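Local coordinates for protein 3-phosphoshikimate 1-carboxyvinyltransferase (Streptomyces sviceus, PDB 7M0O) that probably transfers the enolpyruvyl group of phosphoenolpyruvate to the 5-hydroxyl of shikimate-3-phosphate, the sixth step of the chorismate pathway, at residues P86-A100 with H131-G143. Numbering follows the deposited sequence.
Sequences PTLAAAGHGTYRFDA and HHPLTVRAAGVEG
F98 meets L134 and V136 on the helix-facing side of two antiparallel strands, and H132 from the loop before the second. With CG beside its backbone N (chi1 -69°), its ring reaches the helix, where P86 CG lies 3.8 Å above the ring plane, over its centre. CD1 of F98 meets L134 CD1 at 3.9 Å, while CE1 approaches V136 CG2. The H132 ring offers its edge to F98: CE1 lies 3.4 Å from F98 CB. L134 CD2 covers one face of this imidazole, whose NE2 hydrogen-bonds to A82 O; ND1 is buried without a partner. Replacing F98 by an alanine would probably open a gap at P86 CG and leave L134 and V136 without that partner. A138, small enough to fit, brings its CB to 3.2 Å from both A89 O and G92 O, at the edge of the Y96 ring. V136 N bonds nearly straight to Y96 O (2.8 Å, 168°). On the other face, T135 lies alongside R97, whose guanidinium turns away to salt bridges with D72 and E70. G140 N hydrogen-bonds to G92 O; positive phi and nearby H93 suit glycine here. Parallel strands 70-74 and 95-99, joined through helix 79-90, form a beta-alpha-beta crossover, with 134-139 antiparallel beside 95-99.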
ATOM      1  N   PRO A  86      -3.200   8.791  17.560  1.00 11.63           N
ATOM      2  CA  PRO A  86      -2.464   9.101  18.802  1.00 11.57           C
ATOM      3  C   PRO A  86      -1.174   9.844  18.556  1.00 13.07           C
ATOM      4  O   PRO A  86      -0.769  10.671  19.385  1.00 12.86           O
ATOM      5  CB  PRO A  86      -2.206   7.720  19.409  1.00 12.78           C
ATOM      6  CG  PRO A  86      -3.343   6.866  18.869  1.00 13.34           C
ATOM      7  CD  PRO A  86      -3.523   7.353  17.461  1.00 12.39           C
ATOM      8  N   THR A  87      -0.513   9.559  17.436  1.00 10.52           N
ATOM      9  CA  THR A  87       0.725  10.261  17.097  1.00 11.17           C
ATOM     10  C   THR A  87       0.469  11.741  16.829  1.00 10.41           C
ATOM     11  O   THR A  87       1.170  12.615  17.357  1.00 11.53           O
ATOM     12  CB  THR A  87       1.373   9.609  15.878  1.00 10.04           C
ATOM     13  OG1 THR A  87       1.674   8.240  16.148  1.00 14.66           O
ATOM     14  CG2 THR A  87       2.662  10.362  15.473  1.00 12.89           C
ATOM     15  N   LEU A  88      -0.503  12.043  15.965  1.00 12.25           N
ATOM     16  CA  LEU A  88      -0.908  13.429  15.731  1.00 13.32           C
ATOM     17  C   LEU A  88      -1.281  14.138  17.024  1.00 14.73           C
ATOM     18  O   LEU A  88      -0.895  15.290  17.258  1.00 16.83           O
ATOM     19  CB  LEU A  88      -2.105  13.465  14.785  1.00 15.97           C
ATOM     20  CG  LEU A  88      -1.808  13.400  13.300  1.00 17.39           C
ATOM     21  CD1 LEU A  88      -3.111  13.056  12.562  1.00 18.84           C
ATOM     22  CD2 LEU A  88      -1.240  14.742  12.826  1.00 11.59           C
ATOM     23  N   ALA A  89      -2.081  13.479  17.856  1.00 13.33           N
ATOM     24  CA  ALA A  89      -2.506  14.110  19.099  1.00 11.79           C
ATOM     25  C   ALA A  89      -1.321  14.359  20.020  1.00 15.50           C
ATOM     26  O   ALA A  89      -1.263  15.398  20.691  1.00 13.56           O
ATOM     27  CB  ALA A  89      -3.558  13.246  19.790  1.00 14.80           C
ATOM     28  N   ALA A  90      -0.369  13.421  20.072  1.00 13.33           N
ATOM     29  CA  ALA A  90       0.785  13.577  20.960  1.00 12.43           C
ATOM     30  C   ALA A  90       1.586  14.827  20.635  1.00 13.96           C
ATOM     31  O   ALA A  90       2.218  15.413  21.530  1.00 13.14           O
ATOM     32  CB  ALA A  90       1.700  12.356  20.869  1.00 14.81           C
ATOM     33  N   ALA A  91       1.585  15.248  19.371  1.00 11.63           N
ATOM     34  CA  ALA A  91       2.293  16.465  19.005  1.00 15.08           C
ATOM     35  C   ALA A  91       1.525  17.729  19.364  1.00 15.60           C
ATOM     36  O   ALA A  91       2.098  18.818  19.282  1.00 17.10           O
ATOM     37  CB  ALA A  91       2.596  16.474  17.510  1.00 13.20           C
ATOM     38  N   GLY A  92       0.255  17.611  19.736  1.00 12.91           N
ATOM     39  CA  GLY A  92      -0.596  18.729  20.103  1.00 12.58           C
ATOM     40  C   GLY A  92      -0.655  18.943  21.605  1.00 11.35           C
ATOM     41  O   GLY A  92       0.261  18.578  22.346  1.00 14.11           O
ATOM     42  N   HIS A  93      -1.763  19.526  22.063  1.00 11.91           N
ATOM     43  CA  HIS A  93      -1.872  20.030  23.431  1.00 13.25           C
ATOM     44  C   HIS A  93      -3.295  19.804  23.930  1.00 12.54           C
ATOM     45  O   HIS A  93      -4.224  20.501  23.513  1.00 12.42           O
ATOM     46  CB  HIS A  93      -1.485  21.513  23.474  1.00 14.46           C
ATOM     47  CG  HIS A  93      -0.218  21.819  22.730  1.00 16.01           C
ATOM     48  ND1 HIS A  93       1.015  21.882  23.348  1.00 19.44           N
ATOM     49  CD2 HIS A  93       0.009  22.044  21.412  1.00 18.64           C
ATOM     50  CE1 HIS A  93       1.946  22.138  22.445  1.00 21.16           C
ATOM     51  NE2 HIS A  93       1.364  22.236  21.261  1.00 19.01           N
ATOM     52  N   GLY A  94      -3.466  18.846  24.827  1.00 13.34           N
ATOM     53  CA  GLY A  94      -4.782  18.529  25.343  1.00 15.14           C
ATOM     54  C   GLY A  94      -4.766  17.145  25.961  1.00 14.79           C
ATOM     55  O   GLY A  94      -3.714  16.538  26.125  1.00 17.42           O
ATOM     56  N   THR A  95      -5.960  16.665  26.310  1.00 13.39           N
ATOM     57  CA  THR A  95      -6.120  15.342  26.926  1.00 14.98           C
ATOM     58  C   THR A  95      -7.001  14.466  26.042  1.00 13.23           C
ATOM     59  O   THR A  95      -8.176  14.781  25.834  1.00 12.14           O
ATOM     60  CB  THR A  95      -6.712  15.445  28.331  1.00 16.88           C
ATOM     61  OG1 THR A  95      -5.985  16.424  29.083  1.00 26.87           O
ATOM     62  CG2 THR A  95      -6.623  14.103  29.037  1.00 27.41           C
ATOM     63  N   TYR A  96      -6.441  13.365  25.532  1.00 13.64           N
ATOM     64  CA  TYR A  96      -7.093  12.575  24.484  1.00 14.03           C
ATOM     65  C   TYR A  96      -7.148  11.107  24.883  1.00 16.45           C
ATOM     66  O   TYR A  96      -6.108  10.463  25.064  1.00 15.65           O
ATOM     67  CB  TYR A  96      -6.359  12.763  23.149  1.00 14.01           C
ATOM     68  CG  TYR A  96      -6.192  14.232  22.827  1.00 12.57           C
ATOM     69  CD1 TYR A  96      -7.295  15.008  22.499  1.00 14.65           C
ATOM     70  CD2 TYR A  96      -4.945  14.865  22.913  1.00 13.48           C
ATOM     71  CE1 TYR A  96      -7.173  16.358  22.221  1.00 15.27           C
ATOM     72  CE2 TYR A  96      -4.817  16.207  22.624  1.00 15.29           C
ATOM     73  CZ  TYR A  96      -5.936  16.951  22.291  1.00 14.38           C
ATOM     74  OH  TYR A  96      -5.824  18.296  22.011  1.00 14.28           O
ATOM     75  N   ARG A  97      -8.369  10.580  24.991  1.00 13.33           N
ATOM     76  CA  ARG A  97      -8.611   9.200  25.412  1.00 12.53           C
ATOM     77  C   ARG A  97      -8.975   8.371  24.182  1.00 17.20           C
ATOM     78  O   ARG A  97     -10.037   8.572  23.583  1.00 18.02           O
ATOM     79  CB  ARG A  97      -9.715   9.147  26.467  1.00 15.69           C
ATOM     80  CG  ARG A  97      -9.350   9.846  27.765  1.00 16.83           C
ATOM     81  CD  ARG A  97     -10.540   9.963  28.708  1.00 21.68           C
ATOM     82  NE  ARG A  97     -11.554  10.859  28.164  1.00 28.41           N
ATOM     83  CZ  ARG A  97     -11.556  12.177  28.334  1.00 22.83           C
ATOM     84  NH1 ARG A  97     -10.594  12.760  29.043  1.00 25.74           N
ATOM     85  NH2 ARG A  97     -12.520  12.913  27.790  1.00 24.51           N
ATOM     86  N   PHE A  98      -8.095   7.443  23.808  1.00 14.43           N
ATOM     87  CA  PHE A  98      -8.289   6.608  22.628  1.00 16.38           C
ATOM     88  C   PHE A  98      -8.798   5.225  23.014  1.00 15.49           C
ATOM     89  O   PHE A  98      -8.457   4.682  24.070  1.00 13.58           O
ATOM     90  CB  PHE A  98      -6.975   6.473  21.849  1.00 10.80           C
ATOM     91  CG  PHE A  98      -6.534   7.748  21.185  1.00 14.56           C
ATOM     92  CD1 PHE A  98      -5.678   8.631  21.824  1.00 14.91           C
ATOM     93  CD2 PHE A  98      -6.966   8.055  19.901  1.00 15.50           C
ATOM     94  CE1 PHE A  98      -5.275   9.813  21.203  1.00 15.90           C
ATOM     95  CE2 PHE A  98      -6.559   9.234  19.278  1.00 16.31           C
ATOM     96  CZ  PHE A  98      -5.713  10.113  19.939  1.00 17.14           C
ATOM     97  N   ASP A  99      -9.632   4.661  22.147  1.00 15.02           N
ATOM     98  CA  ASP A  99     -10.067   3.282  22.290  1.00 14.14           C
ATOM     99  C   ASP A  99     -10.279   2.715  20.891  1.00 17.24           C
ATOM    100  O   ASP A  99     -10.311   3.445  19.900  1.00 15.11           O
ATOM    101  CB  ASP A  99     -11.342   3.171  23.151  1.00 13.48           C
ATOM    102  CG  ASP A  99     -11.511   1.799  23.751  1.00 19.95           C
ATOM    103  OD1 ASP A  99     -10.594   0.960  23.578  1.00 15.16           O
ATOM    104  OD2 ASP A  99     -12.569   1.555  24.382  1.00 16.37           O
ATOM    105  N   ALA A 100     -10.412   1.398  20.810  1.00 16.63           N
ATOM    106  CA  ALA A 100     -10.654   0.754  19.527  1.00 14.91           C
ATOM    107  C   ALA A 100     -11.724  -0.316  19.719  1.00 15.02           C
ATOM    108  O   ALA A 100     -12.214  -0.536  20.820  1.00 14.12           O
ATOM    109  CB  ALA A 100      -9.348   0.186  18.962  1.00 16.52           C
ATOM    110  N   HIS A 131      -1.427  -1.654  24.249  1.00 12.87           N
ATOM    111  CA  HIS A 131      -2.763  -1.793  23.678  1.00 13.56           C
ATOM    112  C   HIS A 131      -3.616  -0.549  23.921  1.00 11.56           C
ATOM    113  O   HIS A 131      -3.437   0.171  24.906  1.00 13.80           O
ATOM    114  CB  HIS A 131      -3.487  -3.003  24.292  1.00 15.74           C
ATOM    115  CG  HIS A 131      -2.818  -4.312  24.026  1.00 17.92           C
ATOM    116  ND1 HIS A 131      -3.358  -5.257  23.185  1.00 14.35           N
ATOM    117  CD2 HIS A 131      -1.661  -4.842  24.494  1.00 17.13           C
ATOM    118  CE1 HIS A 131      -2.557  -6.307  23.129  1.00 15.75           C
ATOM    119  NE2 HIS A 131      -1.526  -6.087  23.925  1.00 19.40           N
ATOM    120  N   HIS A 132      -4.554  -0.307  23.010  1.00 13.89           N
ATOM    121  CA  HIS A 132      -5.734   0.484  23.337  1.00 11.51           C
ATOM    122  C   HIS A 132      -6.592  -0.260  24.368  1.00 13.81           C
ATOM    123  O   HIS A 132      -6.633  -1.490  24.382  1.00 14.69           O
ATOM    124  CB  HIS A 132      -6.558   0.757  22.077  1.00 13.73           C
ATOM    125  CG  HIS A 132      -5.932   1.768  21.168  1.00 11.08           C
ATOM    126  ND1 HIS A 132      -6.077   3.126  21.366  1.00 17.63           N
ATOM    127  CD2 HIS A 132      -5.128   1.629  20.085  1.00 10.77           C
ATOM    128  CE1 HIS A 132      -5.401   3.778  20.434  1.00 17.35           C
ATOM    129  NE2 HIS A 132      -4.816   2.894  19.646  1.00 11.73           N
ATOM    130  N   PRO A 133      -7.304   0.466  25.243  1.00 12.97           N
ATOM    131  CA  PRO A 133      -7.402   1.927  25.322  1.00 10.00           C
ATOM    132  C   PRO A 133      -6.134   2.568  25.893  1.00 12.58           C
ATOM    133  O   PRO A 133      -5.412   1.958  26.685  1.00 12.60           O
ATOM    134  CB  PRO A 133      -8.612   2.145  26.250  1.00 12.80           C
ATOM    135  CG  PRO A 133      -8.686   0.906  27.063  1.00 13.17           C
ATOM    136  CD  PRO A 133      -8.241  -0.204  26.165  1.00 15.97           C
ATOM    137  N   LEU A 134      -5.858   3.794  25.457  1.00 10.84           N
ATOM    138  CA  LEU A 134      -4.717   4.536  25.973  1.00 14.66           C
ATOM    139  C   LEU A 134      -5.057   6.013  26.003  1.00 13.92           C
ATOM    140  O   LEU A 134      -5.898   6.496  25.234  1.00 16.70           O
ATOM    141  CB  LEU A 134      -3.461   4.289  25.138  1.00 14.92           C
ATOM    142  CG  LEU A 134      -3.564   4.592  23.644  1.00 13.61           C
ATOM    143  CD1 LEU A 134      -3.150   6.050  23.372  1.00 18.30           C
ATOM    144  CD2 LEU A 134      -2.699   3.638  22.849  1.00 14.63           C
ATOM    145  N   THR A 135      -4.373   6.739  26.874  1.00 16.04           N
ATOM    146  CA  THR A 135      -4.675   8.142  27.113  1.00 13.23           C
ATOM    147  C   THR A 135      -3.412   8.970  26.909  1.00 13.80           C
ATOM    148  O   THR A 135      -2.372   8.655  27.491  1.00 13.82           O
ATOM    149  CB  THR A 135      -5.238   8.313  28.526  1.00 14.68           C
ATOM    150  OG1 THR A 135      -6.467   7.576  28.618  1.00 18.54           O
ATOM    151  CG2 THR A 135      -5.502   9.785  28.845  1.00 20.38           C
ATOM    152  N   VAL A 136      -3.504  10.012  26.079  1.00 13.98           N
ATOM    153  CA  VAL A 136      -2.399  10.942  25.838  1.00 15.75           C
ATOM    154  C   VAL A 136      -2.721  12.289  26.470  1.00 15.94           C
ATOM    155  O   VAL A 136      -3.648  12.988  26.033  1.00 14.62           O
ATOM    156  CB  VAL A 136      -2.110  11.134  24.342  1.00 11.95           C
ATOM    157  CG1 VAL A 136      -0.902  12.081  24.158  1.00 14.22           C
ATOM    158  CG2 VAL A 136      -1.898   9.798  23.630  1.00 16.19           C
ATOM    159  N   ARG A 137      -1.923  12.679  27.462  1.00 15.13           N
ATOM    160  CA  ARG A 137      -1.932  14.040  28.005  1.00 13.40           C
ATOM    161  C   ARG A 137      -0.848  14.817  27.270  1.00 13.65           C
ATOM    162  O   ARG A 137       0.305  14.877  27.699  1.00 15.07           O
ATOM    163  CB  ARG A 137      -1.712  14.015  29.509  1.00 16.58           C
ATOM    164  CG  ARG A 137      -2.864  13.328  30.265  1.00 22.65           C
ATOM    165  CD  ARG A 137      -2.454  12.838  31.661  1.00 25.10           C
ATOM    166  NE  ARG A 137      -3.600  12.469  32.500  1.00 30.12           N
ATOM    167  CZ  ARG A 137      -4.190  11.274  32.513  1.00 31.64           C
ATOM    168  NH1 ARG A 137      -3.754  10.302  31.727  1.00 29.65           N
ATOM    169  NH2 ARG A 137      -5.224  11.045  33.320  1.00 29.88           N
ATOM    170  N   ALA A 138      -1.228  15.403  26.133  1.00 12.72           N
ATOM    171  CA  ALA A 138      -0.280  15.956  25.173  1.00 12.70           C
ATOM    172  C   ALA A 138       0.154  17.370  25.553  1.00 12.53           C
ATOM    173  O   ALA A 138      -0.654  18.181  26.022  1.00 14.28           O
ATOM    174  CB  ALA A 138      -0.916  15.962  23.774  1.00 15.04           C
ATOM    175  N   ALA A 139       1.438  17.661  25.328  1.00 13.12           N
ATOM    176  CA  ALA A 139       1.990  19.006  25.475  1.00 15.68           C
ATOM    177  C   ALA A 139       3.107  19.220  24.455  1.00 12.91           C
ATOM    178  O   ALA A 139       4.156  19.793  24.767  1.00 17.99           O
ATOM    179  CB  ALA A 139       2.507  19.242  26.895  1.00 14.95           C
ATOM    180  N   GLY A 140       2.892  18.759  23.223  1.00 13.60           N
ATOM    181  CA  GLY A 140       3.916  18.789  22.199  1.00 13.21           C
ATOM    182  C   GLY A 140       5.038  17.794  22.415  1.00 13.32           C
ATOM    183  O   GLY A 140       5.096  17.124  23.458  1.00 13.15           O
ATOM    184  N   VAL A 141       5.932  17.689  21.428  1.00 13.50           N
ATOM    185  CA  VAL A 141       7.094  16.806  21.479  1.00 12.82           C
ATOM    186  C   VAL A 141       8.337  17.644  21.220  1.00 14.33           C
ATOM    187  O   VAL A 141       8.432  18.311  20.182  1.00 14.05           O
ATOM    188  CB  VAL A 141       6.982  15.669  20.451  1.00 13.84           C
ATOM    189  CG1 VAL A 141       8.236  14.829  20.480  1.00 11.34           C
ATOM    190  CG2 VAL A 141       5.735  14.825  20.728  1.00 15.47           C
ATOM    191  N   GLU A 142       9.288  17.607  22.161  1.00 13.90           N
ATOM    192  CA  GLU A 142      10.501  18.410  22.028  1.00 16.20           C
ATOM    193  C   GLU A 142      11.327  17.960  20.833  1.00 18.98           C
ATOM    194  O   GLU A 142      11.739  18.779  20.004  1.00 15.28           O
ATOM    195  CB  GLU A 142      11.328  18.322  23.306  1.00 15.33           C
ATOM    196  CG  GLU A 142      12.546  19.255  23.304  1.00 16.60           C
ATOM    197  CD  GLU A 142      12.155  20.738  23.262  1.00 23.51           C
ATOM    198  OE1 GLU A 142      11.069  21.099  23.762  1.00 27.18           O
ATOM    199  OE2 GLU A 142      12.943  21.552  22.734  1.00 29.09           O
ATOM    200  N   GLY A 143      11.579  16.664  20.731  1.00 15.38           N
ATOM    201  CA  GLY A 143      12.374  16.111  19.658  1.00 19.26           C
ATOM    202  C   GLY A 143      13.704  15.559  20.131  1.00 15.66           C
ATOM    203  O   GLY A 143      13.902  15.230  21.301  1.00 18.59           O
TER
HETATM  204  O   HOH W   1       2.988  15.442  24.135  1.00 13.57           O
HETATM  205  O   HOH W   2       4.990  19.208  19.058  1.00 14.68           O
HETATM  206  O   HOH W   3      -8.342   5.739  26.977  1.00 21.55           O